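Local coordinates for protein clan CA, family C40, NlpC/P60 superfamily cysteine peptidase (Trichomonas vaginalis, PDB 6BIO) that probably acts as a cysteine peptidase, one of the laterally acquired NlpC/P60 peptidoglycan hydrolases with which this parasite targets bacteria, at residues A[22-27]-A[79-84]; A[85-90]-A[115-120]; A[244-249]-A[257-262]. All coordinates share one frame; numbering follows the deposited sequence.

Contact 1: residues A[22-27]-A[79-84]; sequences RLTTPG and SLEEIT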
loop_
_atom_site.group_PDB
_atom_site.type_symbol
_atom_site.label_atom_id
_atom_site.label_comp_id
_atom_site.label_asym_id
_atom_site.label_seq_id
_atom_site.Cartn_x
_atom_site.Cartn_y
_atom_site.Cartn_z
ATOM N N ARG A 22 -7.625 5.689 7.669
ATOM C CA ARG A 22 -7.845 6.175 6.318
ATOM C C ARG A 22 -7.675 7.685 6.370
ATOM O O ARG A 22 -8.278 8.342 7.227
ATOM C CB ARG A 22 -9.239 5.791 5.773
ATOM C CG ARG A 22 -9.500 6.369 4.377
ATOM C CD ARG A 22 -10.888 5.995 3.848
ATOM N NE ARG A 22 -11.839 6.892 4.383
ATOM C CZ ARG A 22 -12.299 7.986 3.773
ATOM N NH1 ARG A 22 -11.979 8.350 2.523
ATOM N NH2 ARG A 22 -13.116 8.708 4.443
ATOM N N LEU A 23 -6.870 8.231 5.453
ATOM C CA LEU A 23 -6.622 9.664 5.455
ATOM C C LEU A 23 -7.824 10.426 4.938
ATOM O O LEU A 23 -8.393 10.102 3.895
ATOM C CB LEU A 23 -5.390 10.008 4.640
ATOM C CG LEU A 23 -4.150 10.008 5.540
ATOM C CD1 LEU A 23 -3.791 8.637 5.989
ATOM C CD2 LEU A 23 -3.027 10.685 4.999
ATOM N N THR A 24 -8.225 11.437 5.704
ATOM C CA THR A 24 -9.325 12.304 5.353
ATOM C C THR A 24 -8.903 13.743 5.068
ATOM O O THR A 24 -9.703 14.504 4.490
ATOM C CB THR A 24 -10.324 12.319 6.513
ATOM O OG1 THR A 24 -9.644 12.758 7.687
ATOM C CG2 THR A 24 -10.977 10.963 6.747
ATOM N N THR A 25 -7.715 14.150 5.511
ATOM C CA THR A 25 -7.108 15.445 5.195
ATOM C C THR A 25 -8.143 16.577 5.106
ATOM O O THR A 25 -8.334 17.169 4.037
ATOM C CB THR A 25 -6.242 15.392 3.933
ATOM O OG1 THR A 25 -7.015 15.039 2.777
ATOM C CG2 THR A 25 -5.122 14.378 4.072
ATOM N N PRO A 26 -8.824 16.900 6.209
ATOM C CA PRO A 26 -10.008 17.776 6.109
ATOM C C PRO A 26 -9.767 19.103 5.382
ATOM O O PRO A 26 -8.843 19.857 5.675
ATOM C CB PRO A 26 -10.390 18.005 7.572
ATOM C CG PRO A 26 -9.968 16.742 8.231
ATOM C CD PRO A 26 -8.677 16.368 7.569
ATOM N N GLY A 27 -10.632 19.379 4.415
ATOM C CA GLY A 27 -10.609 20.604 3.650
ATOM C C GLY A 27 -9.619 20.604 2.507
ATOM O O GLY A 27 -9.545 21.599 1.773
ATOM N N SER A 79 -6.010 14.440 10.618
ATOM C CA SER A 79 -5.960 14.176 9.182
ATOM C C SER A 79 -6.397 12.778 8.785
ATOM O O SER A 79 -6.360 12.461 7.591
ATOM C CB SER A 79 -4.555 14.409 8.624
ATOM O OG SER A 79 -3.631 13.383 9.048
ATOM N N LEU A 80 -6.785 11.925 9.726
ATOM C CA LEU A 80 -7.191 10.563 9.410
ATOM C C LEU A 80 -8.308 10.159 10.359
ATOM O O LEU A 80 -8.528 10.789 11.407
ATOM C CB LEU A 80 -6.021 9.587 9.476
ATOM C CG LEU A 80 -5.559 9.094 10.823
ATOM C CD1 LEU A 80 -4.441 8.122 10.611
ATOM C CD2 LEU A 80 -5.007 10.195 11.689
ATOM N N GLU A 81 -8.963 9.064 9.991
ATOM C CA GLU A 81 -9.988 8.426 10.793
ATOM C C GLU A 81 -9.622 6.963 11.010
ATOM O O GLU A 81 -8.996 6.335 10.161
ATOM C CB GLU A 81 -11.370 8.516 10.092
ATOM C CG GLU A 81 -11.521 7.688 8.839
ATOM C CD GLU A 81 -12.748 7.973 8.026
ATOM O OE1 GLU A 81 -13.595 8.762 8.510
ATOM O OE2 GLU A 81 -12.892 7.409 6.918
ATOM N N GLU A 82 -10.015 6.420 12.167
ATOM C CA GLU A 82 -9.879 4.986 12.436
ATOM C C GLU A 82 -10.998 4.223 11.740
ATOM O O GLU A 82 -12.150 4.679 11.699
ATOM C CB GLU A 82 -9.951 4.691 13.932
ATOM C CG GLU A 82 -8.882 5.411 14.691
ATOM C CD GLU A 82 -8.046 4.494 15.592
ATOM O OE1 GLU A 82 -8.363 3.310 15.749
ATOM O OE2 GLU A 82 -7.075 4.985 16.189
ATOM N N ILE A 83 -10.662 3.047 11.229
ATOM C CA ILE A 83 -11.562 2.204 10.460
ATOM C C ILE A 83 -11.613 0.841 11.111
ATOM O O ILE A 83 -10.557 0.253 11.379
ATOM C CB ILE A 83 -10.961 2.019 9.044
ATOM C CG1 ILE A 83 -10.876 3.344 8.279
ATOM C CG2 ILE A 83 -11.688 0.908 8.267
ATOM C CD1 ILE A 83 -12.231 3.920 7.948
ATOM N N THR A 84 -12.821 0.307 11.285
ATOM C CA THR A 84 -12.994 -1.114 11.570
ATOM C C THR A 84 -13.882 -1.731 10.498
ATOM O O THR A 84 -14.737 -1.057 9.930
ATOM C CB THR A 84 -13.530 -1.401 12.990
ATOM O OG1 THR A 84 -14.854 -0.884 13.119
ATOM C CG2 THR A 84 -12.622 -0.735 14.034
#
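R22 and E81 lie side by side on one face of a short antiparallel ladder, where the end of strand 19-23 pairs with the start of strand 80-88. CG of R22 stands anti to the backbone N (chi1 177°), and a bend at chi3 swings NE over to the glutamate. R22 NE and R22 NH2 both donate to E81 OE2 at 2.8 Å. This oxygen sits in the guanidinium plane, at its edge, while guanidinium and carboxylate are turned 53° against each other; both nitrogens approach from one face of the carboxylate. R22 NH1 makes a separate salt bridge to D51 OD1. T24 crosses E81 at about a right angle, its CG2 packing 3.7 Å from E81 CD. R22 CB rests 3.9 Å from I83 CG1. On the other face, L23 CD1 meets L80 CB at 4.2 Å, beside V54 and V31 on L23 and I56 on L80. R22 and E81 form the hydrogen-bonded pair; beyond L23 the chain leaves the ladder. There S79 O accepts two backbone bonds, from T24 N at 2.8 Å and T25 N at 3.0 Å, both donors above the same face of its carbonyl plane.

Contact 2: residues A[85-90]-A[115-120]; sequences IPTQSV and VTILDF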
loop_
_atom_site.group_PDB
_atom_site.type_symbol
_atom_site.label_atom_id
_atom_site.label_comp_id
_atom_site.label_asym_id
_atom_site.label_seq_id
_atom_site.Cartn_x
_atom_site.Cartn_y
_atom_site.Cartn_z
ATOM N N ILE A 85 -13.684 -3.017 10.232
ATOM C CA ILE A 85 -14.292 -3.666 9.069
ATOM C C ILE A 85 -15.076 -4.924 9.470
ATOM O O ILE A 85 -14.485 -5.945 9.816
ATOM C CB ILE A 85 -13.237 -3.991 7.993
ATOM C CG1 ILE A 85 -12.455 -2.740 7.610
ATOM C CG2 ILE A 85 -13.907 -4.598 6.777
ATOM C CD1 ILE A 85 -11.223 -3.018 6.761
ATOM N N PRO A 86 -16.405 -4.908 9.398
ATOM C CA PRO A 86 -17.178 -6.125 9.689
ATOM C C PRO A 86 -16.983 -7.178 8.628
ATOM O O PRO A 86 -16.942 -6.869 7.436
ATOM C CB PRO A 86 -18.626 -5.632 9.664
ATOM C CG PRO A 86 -18.531 -4.170 9.879
ATOM C CD PRO A 86 -17.266 -3.731 9.218
ATOM N N THR A 87 -16.896 -8.436 9.056
ATOM C CA THR A 87 -16.841 -9.561 8.137
ATOM C C THR A 87 -17.347 -10.796 8.897
ATOM O O THR A 87 -17.873 -10.683 10.014
ATOM C CB THR A 87 -15.434 -9.692 7.525
ATOM O OG1 THR A 87 -15.460 -10.706 6.506
ATOM C CG2 THR A 87 -14.397 -10.017 8.553
ATOM N N GLN A 88 -17.159 -11.969 8.303
ATOM C CA GLN A 88 -17.490 -13.240 8.931
ATOM C C GLN A 88 -16.396 -14.260 8.677
ATOM O O GLN A 88 -15.678 -14.187 7.671
ATOM C CB GLN A 88 -18.842 -13.768 8.485
ATOM C CG GLN A 88 -18.853 -14.226 7.072
ATOM C CD GLN A 88 -20.195 -14.880 6.775
ATOM O OE1 GLN A 88 -20.288 -16.090 6.494
ATOM N NE2 GLN A 88 -21.266 -14.089 6.902
ATOM N N SER A 89 -16.245 -15.210 9.595
ATOM C CA SER A 89 -15.311 -16.288 9.355
ATOM C C SER A 89 -15.986 -17.327 8.473
ATOM O O SER A 89 -17.215 -17.489 8.470
ATOM C CB SER A 89 -14.846 -16.931 10.661
ATOM O OG SER A 89 -15.900 -17.627 11.309
ATOM N N VAL A 90 -15.173 -18.045 7.724
ATOM C CA VAL A 90 -15.670 -19.096 6.833
ATOM C C VAL A 90 -15.280 -20.488 7.304
ATOM O O VAL A 90 -15.792 -21.476 6.751
ATOM C CB VAL A 90 -15.209 -18.873 5.374
ATOM C CG1 VAL A 90 -15.647 -17.484 4.900
ATOM C CG2 VAL A 90 -13.700 -19.046 5.258
ATOM N N VAL A 115 -17.458 -11.135 12.945
ATOM C CA VAL A 115 -16.284 -10.570 13.604
ATOM C C VAL A 115 -16.011 -9.181 13.035
ATOM O O VAL A 115 -16.544 -8.785 11.985
ATOM C CB VAL A 115 -15.036 -11.478 13.439
ATOM C CG1 VAL A 115 -15.331 -12.941 13.877
ATOM C CG2 VAL A 115 -14.499 -11.437 11.988
ATOM N N THR A 116 -15.163 -8.432 13.726
ATOM C CA THR A 116 -14.775 -7.114 13.241
ATOM C C THR A 116 -13.263 -7.065 13.079
ATOM O O THR A 116 -12.530 -7.308 14.043
ATOM C CB THR A 116 -15.229 -6.036 14.228
ATOM O OG1 THR A 116 -16.648 -6.105 14.412
ATOM C CG2 THR A 116 -14.838 -4.646 13.740
ATOM N N ILE A 117 -12.800 -6.711 11.876
ATOM C CA ILE A 117 -11.377 -6.525 11.624
ATOM C C ILE A 117 -10.923 -5.198 12.205
ATOM O O ILE A 117 -11.467 -4.135 11.876
ATOM C CB ILE A 117 -11.075 -6.615 10.114
ATOM C CG1 ILE A 117 -11.300 -8.040 9.594
ATOM C CG2 ILE A 117 -9.661 -6.060 9.797
ATOM C CD1 ILE A 117 -11.340 -8.178 8.098
ATOM N N LEU A 118 -9.829 -5.258 12.978
ATOM C CA LEU A 118 -9.174 -4.119 13.599
ATOM C C LEU A 118 -7.831 -3.799 12.978
ATOM O O LEU A 118 -7.377 -2.643 13.092
ATOM C CB LEU A 118 -8.952 -4.371 15.100
ATOM C CG LEU A 118 -10.233 -4.722 15.885
ATOM C CD1 LEU A 118 -9.881 -4.960 17.349
ATOM C CD2 LEU A 118 -11.280 -3.688 15.794
ATOM N N ASP A 119 -7.161 -4.783 12.375
ATOM C CA ASP A 119 -5.878 -4.573 11.699
ATOM C C ASP A 119 -5.756 -5.676 10.667
ATOM O O ASP A 119 -6.410 -6.724 10.770
ATOM C CB ASP A 119 -4.695 -4.585 12.693
ATOM C CG ASP A 119 -3.417 -4.110 12.085
ATOM O OD1 ASP A 119 -3.409 -3.413 11.031
ATOM O OD2 ASP A 119 -2.350 -4.372 12.690
ATOM N N PHE A 120 -4.942 -5.411 9.650
ATOM C CA PHE A 120 -4.813 -6.294 8.507
ATOM C C PHE A 120 -3.350 -6.512 8.168
ATOM O O PHE A 120 -2.485 -5.745 8.546
ATOM C CB PHE A 120 -5.557 -5.747 7.280
ATOM C CG PHE A 120 -4.910 -4.498 6.734
ATOM C CD1 PHE A 120 -5.069 -3.276 7.370
ATOM C CD2 PHE A 120 -4.100 -4.531 5.611
ATOM C CE1 PHE A 120 -4.445 -2.154 6.941
ATOM C CE2 PHE A 120 -3.448 -3.375 5.160
ATOM C CZ PHE A 120 -3.630 -2.198 5.820
#
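T87 CG2 fits between two side chains of the partner strand, 3.6 Å from I117 CD1 and 3.7 Å from V115 CG2, and forms the tight side of this antiparallel pairing. T87 and V115 run side by side, whereas I117 crosses the threonine at a slant. OG1 of T87 is anti to the backbone N (chi1 -173°) and bonded to Y144 N, while CG2, between backbone N and carbonyl carbon, faces V115 and I117. Next along this face, I85 CB lies 4.0 Å from I117 CB. Four hydrogen bonds tie the backbones, two between I85 and I117 and two between T87 and V115, the shortest from I117 N to I85 O at 2.8 Å. The other face is looser. Here exposed P86 pairs with T116 at a non-hydrogen-bonded position, where its lack of an N-H costs the ladder nothing; their CA atoms are 4.4 Å apart, and T116 CG2 leans toward I85 N and T84. Past I117, L118 and D119 both face R127 in a classic beta bulge within the bacterial SH3 region. Strand 80-88 lies between 19-23 and 114-122, with I20 touching I85 and I117, and 125-130 flanks the far side of 114-122.

Contact 3: residues A[244-249]-A[257-262]; sequences NGQFIH and VKYQDF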
loop_
_atom_site.group_PDB
_atom_site.type_symbol
_atom_site.label_atom_id
_atom_site.label_comp_id
_atom_site.label_asym_id
_atom_site.label_seq_id
_atom_site.Cartn_x
_atom_site.Cartn_y
_atom_site.Cartn_z
ATOM N N ASN A 244 2.752 -7.540 -21.872
ATOM C CA ASN A 244 2.483 -7.462 -23.308
ATOM C C ASN A 244 3.047 -6.185 -23.925
ATOM O O ASN A 244 2.454 -5.600 -24.840
ATOM C CB ASN A 244 0.993 -7.584 -23.612
ATOM C CG ASN A 244 0.728 -8.055 -25.040
ATOM O OD1 ASN A 244 1.580 -8.688 -25.672
ATOM N ND2 ASN A 244 -0.447 -7.744 -25.558
ATOM N N GLY A 245 4.207 -5.756 -23.423
ATOM C CA GLY A 245 4.901 -4.593 -23.938
ATOM C C GLY A 245 4.234 -3.260 -23.669
ATOM O O GLY A 245 4.590 -2.270 -24.300
ATOM N N GLN A 246 3.294 -3.201 -22.732
ATOM C CA GLN A 246 2.567 -1.992 -22.419
ATOM C C GLN A 246 2.853 -1.579 -20.983
ATOM O O GLN A 246 3.050 -2.417 -20.091
ATOM C CB GLN A 246 1.070 -2.203 -22.492
ATOM C CG GLN A 246 0.545 -2.739 -23.808
ATOM C CD GLN A 246 0.739 -1.794 -24.949
ATOM O OE1 GLN A 246 1.310 -2.160 -25.982
ATOM N NE2 GLN A 246 0.251 -0.583 -24.788
ATOM N N PHE A 247 2.833 -0.267 -20.754
ATOM C CA PHE A 247 2.715 0.280 -19.416
ATOM C C PHE A 247 1.497 1.174 -19.336
ATOM O O PHE A 247 0.926 1.575 -20.340
ATOM C CB PHE A 247 3.985 0.996 -18.961
ATOM C CG PHE A 247 4.370 2.288 -19.725
ATOM C CD1 PHE A 247 3.923 3.526 -19.264
ATOM C CD2 PHE A 247 5.340 2.287 -20.739
ATOM C CE1 PHE A 247 4.341 4.712 -19.866
ATOM C CE2 PHE A 247 5.752 3.451 -21.322
ATOM C CZ PHE A 247 5.244 4.676 -20.889
ATOM N N ILE A 248 1.061 1.418 -18.107
ATOM C CA ILE A 248 -0.008 2.371 -17.833
ATOM C C ILE A 248 0.570 3.578 -17.099
ATOM O O ILE A 248 1.442 3.448 -16.229
ATOM C CB ILE A 248 -1.150 1.707 -17.046
ATOM C CG1 ILE A 248 -1.943 0.791 -17.979
ATOM C CG2 ILE A 248 -2.058 2.780 -16.409
ATOM C CD1 ILE A 248 -3.003 -0.056 -17.301
ATOM N N HIS A 249 0.129 4.767 -17.487
ATOM C CA HIS A 249 0.583 5.993 -16.853
ATOM C C HIS A 249 -0.499 7.066 -16.902
ATOM O O HIS A 249 -1.434 7.007 -17.710
ATOM C CB HIS A 249 1.871 6.543 -17.495
ATOM C CG HIS A 249 1.767 6.958 -18.941
ATOM N ND1 HIS A 249 2.665 7.849 -19.487
ATOM C CD2 HIS A 249 0.974 6.557 -19.965
ATOM C CE1 HIS A 249 2.394 8.033 -20.772
ATOM N NE2 HIS A 249 1.378 7.249 -21.094
ATOM N N VAL A 257 -5.247 8.706 -17.560
ATOM C CA VAL A 257 -4.587 7.449 -17.266
ATOM C C VAL A 257 -4.891 6.503 -18.414
ATOM O O VAL A 257 -6.059 6.249 -18.722
ATOM C CB VAL A 257 -5.089 6.878 -15.936
ATOM C CG1 VAL A 257 -4.479 5.456 -15.692
ATOM C CG2 VAL A 257 -4.783 7.848 -14.810
ATOM N N LYS A 258 -3.844 5.995 -19.048
ATOM C CA LYS A 258 -3.955 5.225 -20.274
ATOM C C LYS A 258 -2.785 4.273 -20.460
ATOM O O LYS A 258 -1.728 4.391 -19.813
ATOM C CB LYS A 258 -4.023 6.139 -21.494
ATOM C CG LYS A 258 -2.800 7.005 -21.698
ATOM C CD LYS A 258 -2.946 7.855 -22.961
ATOM C CE LYS A 258 -1.967 8.898 -23.017
ATOM N NZ LYS A 258 -1.868 9.429 -24.430
ATOM N N TYR A 259 -3.000 3.321 -21.368
ATOM C CA TYR A 259 -1.929 2.466 -21.845
ATOM C C TYR A 259 -0.959 3.232 -22.735
ATOM O O TYR A 259 -1.318 4.197 -23.431
ATOM C CB TYR A 259 -2.502 1.325 -22.673
ATOM C CG TYR A 259 -3.212 0.223 -21.902
ATOM C CD1 TYR A 259 -2.507 -0.842 -21.362
ATOM C CD2 TYR A 259 -4.595 0.228 -21.754
ATOM C CE1 TYR A 259 -3.154 -1.849 -20.698
ATOM C CE2 TYR A 259 -5.242 -0.787 -21.069
ATOM C CZ TYR A 259 -4.514 -1.822 -20.571
ATOM O OH TYR A 259 -5.167 -2.804 -19.872
ATOM N N GLN A 260 0.267 2.719 -22.769
ATOM C CA GLN A 260 1.313 3.201 -23.668
ATOM C C GLN A 260 2.188 2.033 -24.073
ATOM O O GLN A 260 2.610 1.230 -23.242
ATOM C CB GLN A 260 2.243 4.231 -23.011
ATOM C CG GLN A 260 3.534 4.529 -23.835
ATOM C CD GLN A 260 3.252 5.246 -25.172
ATOM O OE1 GLN A 260 2.442 6.177 -25.198
ATOM N NE2 GLN A 260 3.941 4.835 -26.281
ATOM N N ASP A 261 2.523 1.970 -25.355
ATOM C CA ASP A 261 3.438 0.961 -25.849
ATOM C C ASP A 261 4.848 1.302 -25.406
ATOM O O ASP A 261 5.358 2.380 -25.732
ATOM C CB ASP A 261 3.355 0.925 -27.375
ATOM C CG ASP A 261 4.208 -0.164 -27.976
ATOM O OD1 ASP A 261 5.425 0.016 -27.977
ATOM O OD2 ASP A 261 3.655 -1.192 -28.455
ATOM N N PHE A 262 5.478 0.392 -24.662
ATOM C CA PHE A 262 6.751 0.703 -24.017
ATOM C C PHE A 262 7.843 0.978 -25.060
ATOM O O PHE A 262 8.569 1.985 -24.980
ATOM C CB PHE A 262 7.119 -0.491 -23.117
ATOM C CG PHE A 262 8.360 -0.317 -22.264
ATOM C CD1 PHE A 262 8.953 0.928 -21.999
ATOM C CD2 PHE A 262 8.944 -1.463 -21.700
ATOM C CE1 PHE A 262 10.115 1.003 -21.180
ATOM C CE2 PHE A 262 10.081 -1.395 -20.893
ATOM C CZ PHE A 262 10.680 -0.161 -20.640
HETATM O O HOH W 1 6.492 -2.409 -26.256
#
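F247 and Q260 face each other in the hydrogen-bonded register of a beta hairpin formed by strands 246-251 and 256-261. Backbone bonds come first: F247 with Q260 and H249 with K258 each exchange two, and beyond the strand end F262 N donates to G245 O at 2.8 Å, an almost straight bond. Ring contacts follow. In the conformer of Q260 described here, one of two modelled, its CB lies over the F247 ring, 3.8 Å from the centroid and 15° off the ring normal. F247 CD2 also approaches F262 CD1 at 4.1 Å, and F247 CE1 stands over one face of the H249 ring. With CG of H249 between backbone N and carbonyl carbon (chi1 63°), that ring lies beside F247, its CD2 edge 3.5 Å from K258 O. On the other face of the hairpin I248 CD1 sits over the Y259 ring, 4.1 Å from its centroid and offset toward the rim. Aliphatic packing adds I248 CG2 against V257 CG1 at 3.7 Å, beside V162 of helix 154-163 on I248. Polar contacts are fewer. One water donates to G245 O at 2.7 Å and to D261 OD1 at 3.2 Å; D261 OD1 also accepts from K264 N. H249 ND1 bonds to H237 NE2 on neighbouring strand 237-243, whereas H249 NE2 is buried near Q260 CB without a polar partner. The H249-H237 pair on this edge hairpin is consistent with the two histidines of the Cys-His-His triad of NlpC/P60 peptidases.

Contacts 1 and 2 share strand 80-88 and belong to one continuous sheet: the first half of that strand pairs with 19-23, its second with 114-122. They touch where T84 CB packs 3.6 Å from T116 CG2. Contact 3 stands apart in the peptidase sheet, its nearest atoms about 19 Å from contact 1 and about 22 Å from contact 2. All three are antiparallel and partly buried, but their chemistry differs. Contact 1 adds a charged pair on one face, contact 2 relies on branched aliphatic groups beside an exposed proline, and contact 3, burying more surface than either, adds CH-pi contacts over two rings to its hairpin ladder. Contact 3 is local, whereas contacts 1 and 2 join strands more distant in sequence.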